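Local structure of urocanate hydratase (Paenibacillus sp. Soil724D2, 7NED) at residues Y201-A212 / H224-G232; L260-Y269 / L285-E296. The protein adds water to thiourocanate, and probably to urocanate, in bacterial ergothioneine breakdown, with NAD+ as cofactor. One frame throughout, in Å; residues are numbered along the deposited sequence.

Contact 1: Y201-A212 / H224-G232; sequences YLQRKTRSLDEA and HPVSVGLTG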
loop_
_atom_site.group_PDB
_atom_site.type_symbol
_atom_site.label_atom_id
_atom_site.label_comp_id
_atom_site.label_asym_id
_atom_site.label_seq_id
_atom_site.Cartn_x
_atom_site.Cartn_y
_atom_site.Cartn_z
ATOM N N TYR A 201 37.306 1.567 -2.770
ATOM C CA TYR A 201 36.352 2.515 -3.303
ATOM C C TYR A 201 36.910 3.921 -3.279
ATOM O O TYR A 201 36.475 4.780 -4.072
ATOM C CB TYR A 201 35.062 2.456 -2.501
ATOM C CG TYR A 201 34.059 1.522 -3.068
ATOM C CD1 TYR A 201 34.197 0.134 -2.945
ATOM C CD2 TYR A 201 32.966 2.026 -3.774
ATOM C CE1 TYR A 201 33.205 -0.739 -3.485
ATOM C CE2 TYR A 201 32.025 1.188 -4.336
ATOM C CZ TYR A 201 32.146 -0.193 -4.185
ATOM O OH TYR A 201 31.172 -0.986 -4.746
ATOM N N LEU A 202 37.917 4.136 -2.434
ATOM C CA LEU A 202 38.496 5.430 -2.155
ATOM C C LEU A 202 40.004 5.375 -2.418
ATOM O O LEU A 202 40.669 4.411 -2.036
ATOM C CB LEU A 202 38.206 5.806 -0.714
ATOM C CG LEU A 202 38.671 7.201 -0.338
ATOM C CD1 LEU A 202 37.992 8.192 -1.240
ATOM C CD2 LEU A 202 38.335 7.482 1.145
ATOM N N GLN A 203 40.542 6.419 -3.043
ATOM C CA GLN A 203 41.969 6.385 -3.390
ATOM C C GLN A 203 42.849 6.981 -2.305
ATOM O O GLN A 203 43.918 6.428 -2.004
ATOM C CB GLN A 203 42.210 7.135 -4.695
ATOM C CG GLN A 203 41.867 6.300 -5.925
ATOM C CD GLN A 203 41.904 7.109 -7.211
ATOM O OE1 GLN A 203 42.235 8.298 -7.193
ATOM N NE2 GLN A 203 41.565 6.463 -8.342
ATOM N N ARG A 204 42.442 8.120 -1.745
ATOM C CA ARG A 204 43.248 8.869 -0.793
ATOM C C ARG A 204 42.380 9.347 0.362
ATOM O O ARG A 204 41.177 9.539 0.201
ATOM C CB ARG A 204 43.900 10.109 -1.421
ATOM C CG ARG A 204 44.841 9.796 -2.539
ATOM C CD ARG A 204 45.458 11.063 -3.106
ATOM N NE ARG A 204 46.203 10.768 -4.318
ATOM C CZ ARG A 204 46.679 11.684 -5.157
ATOM N NH1 ARG A 204 46.538 12.988 -4.912
ATOM N NH2 ARG A 204 47.296 11.288 -6.245
ATOM N N LYS A 205 43.005 9.569 1.527
ATOM C CA LYS A 205 42.307 10.133 2.682
ATOM C C LYS A 205 43.192 11.183 3.339
ATOM O O LYS A 205 44.414 11.173 3.203
ATOM C CB LYS A 205 41.929 9.059 3.711
ATOM C CG LYS A 205 43.133 8.605 4.552
ATOM C CD LYS A 205 42.746 7.603 5.655
ATOM C CE LYS A 205 43.723 7.650 6.835
ATOM N NZ LYS A 205 43.290 6.808 7.997
ATOM N N THR A 206 42.559 12.104 4.048
ATOM C CA THR A 206 43.302 13.112 4.775
ATOM C C THR A 206 42.384 13.686 5.837
ATOM O O THR A 206 41.153 13.559 5.752
ATOM C CB THR A 206 43.794 14.207 3.838
ATOM O OG1 THR A 206 44.512 15.190 4.586
ATOM C CG2 THR A 206 42.576 14.883 3.138
ATOM N N ARG A 207 42.986 14.319 6.848
ATOM C CA ARG A 207 42.213 15.105 7.806
ATOM C C ARG A 207 42.352 16.596 7.558
ATOM O O ARG A 207 41.715 17.399 8.247
ATOM C CB ARG A 207 42.613 14.762 9.243
ATOM C CG ARG A 207 42.204 13.352 9.641
ATOM C CD ARG A 207 42.647 13.020 11.035
ATOM N NE ARG A 207 42.551 11.593 11.337
ATOM C CZ ARG A 207 41.655 11.071 12.170
ATOM N NH1 ARG A 207 40.778 11.861 12.781
ATOM N NH2 ARG A 207 41.641 9.763 12.392
ATOM N N SER A 208 43.110 16.981 6.543
ATOM C CA SER A 208 43.371 18.381 6.255
ATOM C C SER A 208 42.630 18.809 4.994
ATOM O O SER A 208 42.857 18.241 3.922
ATOM C CB SER A 208 44.876 18.591 6.089
ATOM O OG SER A 208 45.080 19.804 5.442
ATOM N N LEU A 209 41.789 19.837 5.112
ATOM C CA LEU A 209 41.109 20.366 3.938
ATOM C C LEU A 209 42.094 20.977 2.943
ATOM O O LEU A 209 41.919 20.847 1.729
ATOM C CB LEU A 209 40.065 21.402 4.352
ATOM C CG LEU A 209 39.434 22.203 3.225
ATOM C CD1 LEU A 209 38.664 21.294 2.260
ATOM C CD2 LEU A 209 38.525 23.323 3.752
ATOM N N ASP A 210 43.111 21.691 3.430
ATOM C CA ASP A 210 44.112 22.236 2.520
ATOM C C ASP A 210 44.761 21.135 1.699
ATOM O O ASP A 210 44.947 21.281 0.486
ATOM C CB ASP A 210 45.172 23.024 3.294
ATOM C CG ASP A 210 44.635 24.329 3.857
ATOM O OD1 ASP A 210 43.505 24.733 3.496
ATOM O OD2 ASP A 210 45.370 24.967 4.638
ATOM N N GLU A 211 45.153 20.040 2.351
ATOM C CA GLU A 211 45.763 18.933 1.624
ATOM C C GLU A 211 44.785 18.340 0.616
ATOM O O GLU A 211 45.163 18.023 -0.527
ATOM C CB GLU A 211 46.246 17.868 2.593
ATOM C CG GLU A 211 46.869 16.688 1.904
ATOM C CD GLU A 211 47.613 15.781 2.837
ATOM O OE1 GLU A 211 46.968 15.144 3.695
ATOM O OE2 GLU A 211 48.830 15.611 2.639
ATOM N N ALA A 212 43.522 18.192 1.015
ATOM C CA ALA A 212 42.529 17.657 0.094
ATOM C C ALA A 212 42.398 18.532 -1.132
ATOM O O ALA A 212 42.340 18.023 -2.258
ATOM C CB ALA A 212 41.167 17.513 0.791
ATOM N N HIS A 224 43.336 14.485 -14.450
ATOM C CA HIS A 224 43.394 13.139 -13.907
ATOM C C HIS A 224 42.210 12.909 -12.973
ATOM O O HIS A 224 41.749 13.837 -12.307
ATOM C CB HIS A 224 44.666 12.923 -13.088
ATOM C CG HIS A 224 45.925 12.957 -13.893
ATOM N ND1 HIS A 224 47.154 13.248 -13.333
ATOM C CD2 HIS A 224 46.146 12.762 -15.214
ATOM C CE1 HIS A 224 48.079 13.224 -14.280
ATOM N NE2 HIS A 224 47.499 12.921 -15.429
ATOM N N PRO A 225 41.750 11.678 -12.818
ATOM C CA PRO A 225 40.771 11.406 -11.762
ATOM C C PRO A 225 41.464 11.236 -10.414
ATOM O O PRO A 225 42.619 10.799 -10.329
ATOM C CB PRO A 225 40.133 10.090 -12.219
ATOM C CG PRO A 225 41.253 9.390 -12.930
ATOM C CD PRO A 225 42.030 10.480 -13.625
ATOM N N VAL A 226 40.750 11.597 -9.343
ATOM C CA VAL A 226 41.225 11.284 -8.003
ATOM C C VAL A 226 40.011 11.257 -7.098
ATOM O O VAL A 226 39.047 11.980 -7.329
ATOM C CB VAL A 226 42.257 12.325 -7.507
ATOM C CG1 VAL A 226 41.519 13.616 -7.129
ATOM C CG2 VAL A 226 43.123 11.759 -6.364
ATOM N N SER A 227 40.065 10.426 -6.063
ATOM C CA SER A 227 39.070 10.455 -4.993
ATOM C C SER A 227 39.761 10.725 -3.668
ATOM O O SER A 227 40.760 10.081 -3.323
ATOM C CB SER A 227 38.236 9.174 -4.907
ATOM O OG SER A 227 39.007 7.996 -4.779
ATOM N N VAL A 228 39.226 11.689 -2.934
ATOM C CA VAL A 228 39.793 12.073 -1.654
ATOM C C VAL A 228 38.698 12.006 -0.607
ATOM O O VAL A 228 37.643 12.623 -0.764
ATOM C CB VAL A 228 40.391 13.483 -1.705
ATOM C CG1 VAL A 228 40.992 13.813 -0.355
ATOM C CG2 VAL A 228 41.410 13.581 -2.845
ATOM N N GLY A 229 38.951 11.257 0.473
ATOM C CA GLY A 229 38.079 11.254 1.618
ATOM C C GLY A 229 38.647 12.204 2.652
ATOM O O GLY A 229 39.780 12.040 3.108
ATOM N N LEU A 230 37.870 13.215 2.991
ATOM C CA LEU A 230 38.245 14.201 3.992
ATOM C C LEU A 230 37.452 13.947 5.260
ATOM O O LEU A 230 36.216 14.019 5.243
ATOM C CB LEU A 230 37.979 15.609 3.474
ATOM C CG LEU A 230 38.236 16.750 4.448
ATOM C CD1 LEU A 230 39.691 16.756 4.908
ATOM C CD2 LEU A 230 37.782 18.075 3.826
ATOM N N THR A 231 38.155 13.673 6.364
ATOM C CA THR A 231 37.479 13.505 7.641
ATOM C C THR A 231 37.007 14.853 8.157
ATOM O O THR A 231 37.824 15.744 8.436
ATOM C CB THR A 231 38.408 12.851 8.647
ATOM O OG1 THR A 231 38.746 11.556 8.166
ATOM C CG2 THR A 231 37.698 12.681 9.972
ATOM N N GLY A 232 35.699 14.992 8.301
ATOM C CA GLY A 232 35.118 16.249 8.720
ATOM C C GLY A 232 33.612 16.200 8.568
ATOM O O GLY A 232 33.035 15.239 8.043
HETATM O O HOH W 1 37.931 5.987 -6.469
#

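Contact 2: L260-Y269 / L285-E296; sequences LVYGYVPSGY and LQRDAGASIAVE. With NAD (nicotinamide-adenine-dinucleotide), chain C.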
loop_
_atom_site.group_PDB
_atom_site.type_symbol
_atom_site.label_atom_id
_atom_site.label_comp_id
_atom_site.label_asym_id
_atom_site.label_seq_id
_atom_site.Cartn_x
_atom_site.Cartn_y
_atom_site.Cartn_z
ATOM N N LEU A 260 17.350 12.466 11.561
ATOM C CA LEU A 260 18.015 13.386 12.469
ATOM C C LEU A 260 18.328 12.753 13.812
ATOM O O LEU A 260 18.945 13.405 14.663
ATOM C CB LEU A 260 17.149 14.636 12.673
ATOM C CG LEU A 260 16.634 15.341 11.407
ATOM C CD1 LEU A 260 15.890 16.650 11.724
ATOM C CD2 LEU A 260 17.774 15.554 10.424
ATOM N N VAL A 261 17.922 11.510 14.040
ATOM C CA VAL A 261 18.229 10.851 15.292
ATOM C C VAL A 261 19.359 9.851 15.118
ATOM O O VAL A 261 20.272 9.782 15.940
ATOM C CB VAL A 261 16.965 10.170 15.869
ATOM C CG1 VAL A 261 17.354 9.267 17.025
ATOM C CG2 VAL A 261 15.900 11.197 16.234
ATOM N N TYR A 262 19.324 9.088 14.030
ATOM C CA TYR A 262 20.315 8.067 13.803
ATOM C C TYR A 262 21.256 8.373 12.647
ATOM O O TYR A 262 22.191 7.606 12.446
ATOM C CB TYR A 262 19.625 6.726 13.538
ATOM C CG TYR A 262 18.767 6.300 14.723
ATOM C CD1 TYR A 262 17.429 6.641 14.798
ATOM C CD2 TYR A 262 19.341 5.620 15.794
ATOM C CE1 TYR A 262 16.654 6.255 15.899
ATOM C CE2 TYR A 262 18.596 5.239 16.873
ATOM C CZ TYR A 262 17.261 5.561 16.929
ATOM O OH TYR A 262 16.554 5.170 18.031
ATOM N N GLY A 263 21.023 9.448 11.890
ATOM C CA GLY A 263 21.755 9.692 10.660
ATOM C C GLY A 263 22.708 10.873 10.757
ATOM O O GLY A 263 23.862 10.714 11.158
ATOM N N TYR A 264 22.215 12.058 10.446
ATOM C CA TYR A 264 23.058 13.239 10.246
ATOM C C TYR A 264 23.729 13.712 11.538
ATOM O O TYR A 264 23.059 13.995 12.544
ATOM C CB TYR A 264 22.198 14.363 9.677
ATOM C CG TYR A 264 23.036 15.441 9.107
ATOM C CD1 TYR A 264 23.637 16.383 9.928
ATOM C CD2 TYR A 264 23.300 15.479 7.745
ATOM C CE1 TYR A 264 24.465 17.382 9.390
ATOM C CE2 TYR A 264 24.109 16.481 7.193
ATOM C CZ TYR A 264 24.688 17.414 8.024
ATOM O OH TYR A 264 25.484 18.392 7.480
ATOM N N VAL A 265 25.054 13.847 11.505
ATOM C CA VAL A 265 25.822 14.277 12.670
ATOM C C VAL A 265 25.889 15.800 12.669
ATOM O O VAL A 265 26.432 16.383 11.714
ATOM C CB VAL A 265 27.229 13.687 12.674
ATOM C CG1 VAL A 265 27.939 14.172 13.914
ATOM C CG2 VAL A 265 27.143 12.152 12.611
ATOM N N PRO A 266 25.386 16.467 13.700
ATOM C CA PRO A 266 25.406 17.925 13.719
ATOM C C PRO A 266 26.824 18.430 13.833
ATOM O O PRO A 266 27.724 17.720 14.284
ATOM C CB PRO A 266 24.611 18.283 14.984
ATOM C CG PRO A 266 23.870 17.043 15.369
ATOM C CD PRO A 266 24.771 15.908 14.910
ATOM N N SER A 267 27.010 19.686 13.435
ATOM C CA SER A 267 28.293 20.333 13.673
ATOM C C SER A 267 28.573 20.344 15.167
ATOM O O SER A 267 27.668 20.566 15.977
ATOM C CB SER A 267 28.293 21.766 13.132
ATOM O OG SER A 267 29.569 22.356 13.343
ATOM N N GLY A 268 29.818 20.058 15.542
ATOM C CA GLY A 268 30.196 20.161 16.930
ATOM C C GLY A 268 29.995 18.917 17.758
ATOM O O GLY A 268 30.425 18.895 18.919
ATOM N N TYR A 269 29.372 17.885 17.205
ATOM C CA TYR A 269 29.244 16.589 17.856
ATOM C C TYR A 269 30.346 15.664 17.376
ATOM O O TYR A 269 30.734 15.701 16.206
ATOM C CB TYR A 269 27.902 15.937 17.530
ATOM C CG TYR A 269 26.682 16.537 18.161
ATOM C CD1 TYR A 269 25.887 15.787 19.022
ATOM C CD2 TYR A 269 26.264 17.816 17.826
ATOM C CE1 TYR A 269 24.733 16.314 19.570
ATOM C CE2 TYR A 269 25.111 18.349 18.367
ATOM C CZ TYR A 269 24.342 17.589 19.242
ATOM O OH TYR A 269 23.185 18.130 19.787
ATOM N N LEU A 285 19.361 16.779 19.859
ATOM C CA LEU A 285 20.148 16.213 18.767
ATOM C C LEU A 285 19.457 16.435 17.426
ATOM O O LEU A 285 20.095 16.873 16.459
ATOM C CB LEU A 285 20.410 14.727 19.017
ATOM C CG LEU A 285 20.968 13.863 17.884
ATOM C CD1 LEU A 285 22.414 14.239 17.523
ATOM C CD2 LEU A 285 20.841 12.365 18.246
ATOM N N GLN A 286 18.143 16.167 17.345
ATOM C CA GLN A 286 17.445 16.411 16.079
ATOM C C GLN A 286 17.484 17.875 15.693
ATOM O O GLN A 286 17.664 18.199 14.517
ATOM C CB GLN A 286 15.967 15.998 16.089
ATOM C CG GLN A 286 15.596 14.560 16.217
ATOM C CD GLN A 286 14.074 14.406 16.025
ATOM O OE1 GLN A 286 13.586 14.260 14.891
ATOM N NE2 GLN A 286 13.331 14.572 17.103
ATOM N N ARG A 287 17.208 18.775 16.643
ATOM C CA ARG A 287 17.268 20.200 16.326
ATOM C C ARG A 287 18.659 20.566 15.840
ATOM O O ARG A 287 18.807 21.344 14.899
ATOM C CB ARG A 287 16.901 21.062 17.542
ATOM C CG ARG A 287 15.392 21.326 17.664
ATOM C CD ARG A 287 15.026 22.178 18.884
ATOM N NE ARG A 287 15.518 21.558 20.105
ATOM C CZ ARG A 287 14.786 20.773 20.893
ATOM N NH1 ARG A 287 13.514 20.518 20.584
ATOM N NH2 ARG A 287 15.331 20.230 21.982
ATOM N N ASP A 288 19.685 20.047 16.502
ATOM C CA ASP A 288 21.049 20.369 16.092
ATOM C C ASP A 288 21.352 19.815 14.705
ATOM O O ASP A 288 22.063 20.453 13.915
ATOM C CB ASP A 288 22.049 19.834 17.119
ATOM C CG ASP A 288 22.005 20.601 18.447
ATOM O OD1 ASP A 288 21.504 21.751 18.443
ATOM O OD2 ASP A 288 22.482 20.059 19.473
ATOM N N ALA A 289 20.879 18.601 14.415
ATOM C CA ALA A 289 21.127 18.005 13.103
ATOM C C ALA A 289 20.412 18.783 12.012
ATOM O O ALA A 289 20.967 19.027 10.927
ATOM C CB ALA A 289 20.669 16.550 13.104
ATOM N N GLY A 290 19.178 19.188 12.290
ATOM C CA GLY A 290 18.416 19.938 11.312
ATOM C C GLY A 290 19.021 21.299 11.049
ATOM O O GLY A 290 19.078 21.753 9.900
ATOM N N ALA A 291 19.520 21.951 12.102
ATOM C CA ALA A 291 20.190 23.230 11.901
ATOM C C ALA A 291 21.453 23.062 11.063
ATOM O O ALA A 291 21.766 23.922 10.221
ATOM C CB ALA A 291 20.527 23.864 13.249
ATOM N N SER A 292 22.216 21.985 11.302
ATOM C CA SER A 292 23.450 21.772 10.530
ATOM C C SER A 292 23.137 21.438 9.072
ATOM O O SER A 292 23.833 21.893 8.163
ATOM C CB SER A 292 24.298 20.669 11.155
ATOM O OG SER A 292 24.924 21.078 12.359
ATOM N N ILE A 293 22.085 20.649 8.824
ATOM C CA ILE A 293 21.667 20.420 7.445
ATOM C C ILE A 293 21.295 21.735 6.779
ATOM O O ILE A 293 21.634 21.973 5.615
ATOM C CB ILE A 293 20.506 19.414 7.403
ATOM C CG1 ILE A 293 21.030 17.990 7.666
ATOM C CG2 ILE A 293 19.733 19.570 6.098
ATOM C CD1 ILE A 293 19.886 16.997 7.932
ATOM N N ALA A 294 20.579 22.609 7.498
ATOM C CA ALA A 294 20.231 23.909 6.932
ATOM C C ALA A 294 21.485 24.701 6.526
ATOM O O ALA A 294 21.534 25.306 5.444
ATOM C CB ALA A 294 19.383 24.692 7.944
ATOM N N VAL A 295 22.507 24.708 7.379
ATOM C CA VAL A 295 23.767 25.375 7.043
ATOM C C VAL A 295 24.397 24.765 5.791
ATOM O O VAL A 295 24.911 25.476 4.911
ATOM C CB VAL A 295 24.740 25.296 8.233
ATOM C CG1 VAL A 295 26.120 25.700 7.784
ATOM C CG2 VAL A 295 24.255 26.175 9.371
ATOM N N GLU A 296 24.423 23.439 5.724
ATOM C CA GLU A 296 25.011 22.782 4.572
ATOM C C GLU A 296 24.268 23.149 3.294
ATOM O O GLU A 296 24.895 23.458 2.276
ATOM C CB GLU A 296 25.037 21.259 4.767
ATOM C CG GLU A 296 25.688 20.564 3.576
ATOM C CD GLU A 296 25.749 19.048 3.687
ATOM O OE1 GLU A 296 25.394 18.449 4.755
ATOM O OE2 GLU A 296 26.165 18.462 2.677
HETATM P PA NAD C . 24.695 5.443 5.952
HETATM O O1A NAD C . 24.004 6.004 7.192
HETATM O O2A NAD C . 25.344 4.123 5.845
HETATM O O5B NAD C . 26.020 6.487 5.795
HETATM C C5B NAD C . 25.732 7.809 6.018
HETATM C C4B NAD C . 27.170 8.497 6.126
HETATM O O4B NAD C . 27.095 9.869 6.394
HETATM C C3B NAD C . 27.810 7.798 7.370
HETATM O O3B NAD C . 29.059 7.341 7.056
HETATM C C2B NAD C . 27.883 8.961 8.407
HETATM O O2B NAD C . 29.035 8.940 9.168
HETATM C C1B NAD C . 28.045 10.135 7.445
HETATM N N9A NAD C . 27.613 11.426 7.982
HETATM C C8A NAD C . 26.531 11.729 8.801
HETATM N N7A NAD C . 26.444 13.003 9.093
HETATM C C5A NAD C . 27.505 13.588 8.414
HETATM C C6A NAD C . 27.966 14.920 8.327
HETATM N N6A NAD C . 27.327 15.932 8.956
HETATM N N1A NAD C . 29.063 15.211 7.571
HETATM C C2A NAD C . 29.678 14.151 6.989
HETATM N N3A NAD C . 29.359 12.847 6.984
HETATM C C4A NAD C . 28.256 12.600 7.721
HETATM O O3 NAD C . 23.664 5.907 4.867
HETATM P PN NAD C . 23.756 5.331 3.382
HETATM O O1N NAD C . 23.251 3.956 3.057
HETATM O O2N NAD C . 25.043 5.851 2.777
HETATM O O5D NAD C . 22.602 6.277 2.520
HETATM C C5D NAD C . 22.832 7.693 2.624
HETATM C C4D NAD C . 21.684 8.415 1.975
HETATM O O4D NAD C . 21.402 7.883 0.694
HETATM C C3D NAD C . 20.422 7.987 2.891
HETATM O O3D NAD C . 19.565 9.096 3.134
HETATM C C2D NAD C . 19.659 6.934 2.005
HETATM O O2D NAD C . 18.293 6.959 2.094
HETATM C C1D NAD C . 20.002 7.740 0.712
HETATM N N1N NAD C . 19.567 7.184 -0.577
HETATM C C2N NAD C . 18.195 7.263 -0.710
HETATM C C3N NAD C . 17.568 6.861 -1.879
HETATM C C7N NAD C . 16.034 6.932 -1.896
HETATM O O7N NAD C . 15.362 7.052 -2.920
HETATM N N7N NAD C . 15.381 6.780 -0.684
HETATM C C4N NAD C . 18.395 6.399 -2.912
HETATM C C5N NAD C . 19.777 6.354 -2.737
HETATM C C6N NAD C . 20.379 6.778 -1.540
HETATM O O HOH W 2 14.593 12.470 12.349
#

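Contact 1: Y201-A212 / H224-G232
A parallel strand pair at the edge of the Rossmann-like domain's parallel sheet joins 204-206, an edge strand within this chain, to 226-231, with helix 209-222 as the crossover of the beta-alpha-beta unit. Backbone bonds zip the pair: Arg-204 N to Ser-227 O, Gly-229 N to Arg-204 O, Thr-206 N to Gly-229 O and Thr-231 N to Thr-206 O.

Before the first of these the ladder continues through side chains. Ser-227 OG sits between its own backbone N and carbonyl carbon (chi1 55°), where it accepts from Gln-203 N at 2.8 Å. Gln-203 returns the favour with OE1, which takes Ser-227 N at 3.2 Å, the donor standing well above the amide plane. A water links the same Ser-227 OG to Tyr-201 O. Leu-202 lays CD1 3.6 Å from Gly-229 N, and its CD2 lies where a side chain on that glycine would have to go.

On the face of Arg-204, Thr-206, Val-228 and Leu-230, Val-226 CG2 presses on the middle of the Arg-204 guanidinium, 3.8 Å from CZ; Trp-215 of the crossover helix adds a cation-pi contact. Leu-230 reaches under the helix start, its CD2 3.7 Å from Leu-209 CD1, while Ala-212 CB rests 3.9 Å from Val-228 CG1.

Thr-206 OG1 accepts from Ser-208 N in an ST turn and donates to Glu-211 OE1 at 2.6 Å, on that oxygen's anti lone pair; Ser-208 OG in turn N-caps the helix through Glu-211 N. With a bond on each side, the Thr-206 hydroxyl is fixed in rotation, and its methyl is kept turned to Val-228 and Leu-230. Polar side chains thus tie down both ends of a short edge strand, and apolar ones from strand 226-231 seal the sheet against the start of helix 209-222.

Contact 2: L260-Y269 / L285-E296
Tyr-264 carries its ring anti to the backbone N (chi1 -164°), and Ile-293 sets CG1 anti to its carbonyl carbon (chi1 -75°); together these torsions put the methylene over the centre of the ring, a CH-pi contact with CG1 3.4 Å from the centroid. The opposite face of the ring takes the adenine amino group of NAD, whose N6A lies toward the rim, 3.2 Å from Tyr-264 CZ. At the ring's edge, Tyr-264 OH donates to Glu-296 OE1 at 2.7 Å, meeting the carboxylate on its anti side; the ring is therefore gripped on two faces and at its hydroxyl. With the ring cut back to an alanine here, the adenine amino group would probably lose the surface it lies on, Glu-296 OE1 would lose this donor, and a gap would open beside Ile-293.

The next residue reads the adenine directly. Val-265 N gives a nearly straight bond to NAD N7A (2.9 Å, 172°), and N6A returns a weak one to Val-265 O. Pro-266 then turns its ring onto the helix, CG 3.5 Å from Ala-289 N, and Ser-267 N drives an almost linear bond into Ser-292 OG at 2.7 Å. Leu-285 CD1 touches both Pro-266 CG and Tyr-269 CE1.

At the start of the segment Leu-260 packs on the helix, its CD2 3.6 Å from Ile-293 CD1, while Val-261 CG2 packs on Gln-286 CG. A water joins Leu-260 N to Gln-286 OE1.

The loop 260-269 is thus laid along helix 282-305 on its way from strand 250-251 to helix 274-280. Helix 317-323 meets Leu-260 and Ile-293, helix 274-280 touches Val-265 and Leu-285, and helix 234-243 supplies Ser-235 against Tyr-264 and Asp-236 as the partner of Ser-267 OG.

In the fold
Both contacts belong to the Rossmann-like region, their centres about 23 Å apart and their nearest atoms about 8 Å apart without touching. Contact 1 is partly buried, at the outer border of the parallel sheet, and lives on backbone bonding between strands; contact 2 is buried and sets a loop without regular structure on a helix, so side chains do most of the work and few direct hydrogen bonds cross. They share no helix or strand, but both lead to the cofactor: Gly-232, just after strand 226-231, touches NAD, whereas 260-269 grips its adenine. Helix 234-243, following that strand, carries residues that touch contact 2.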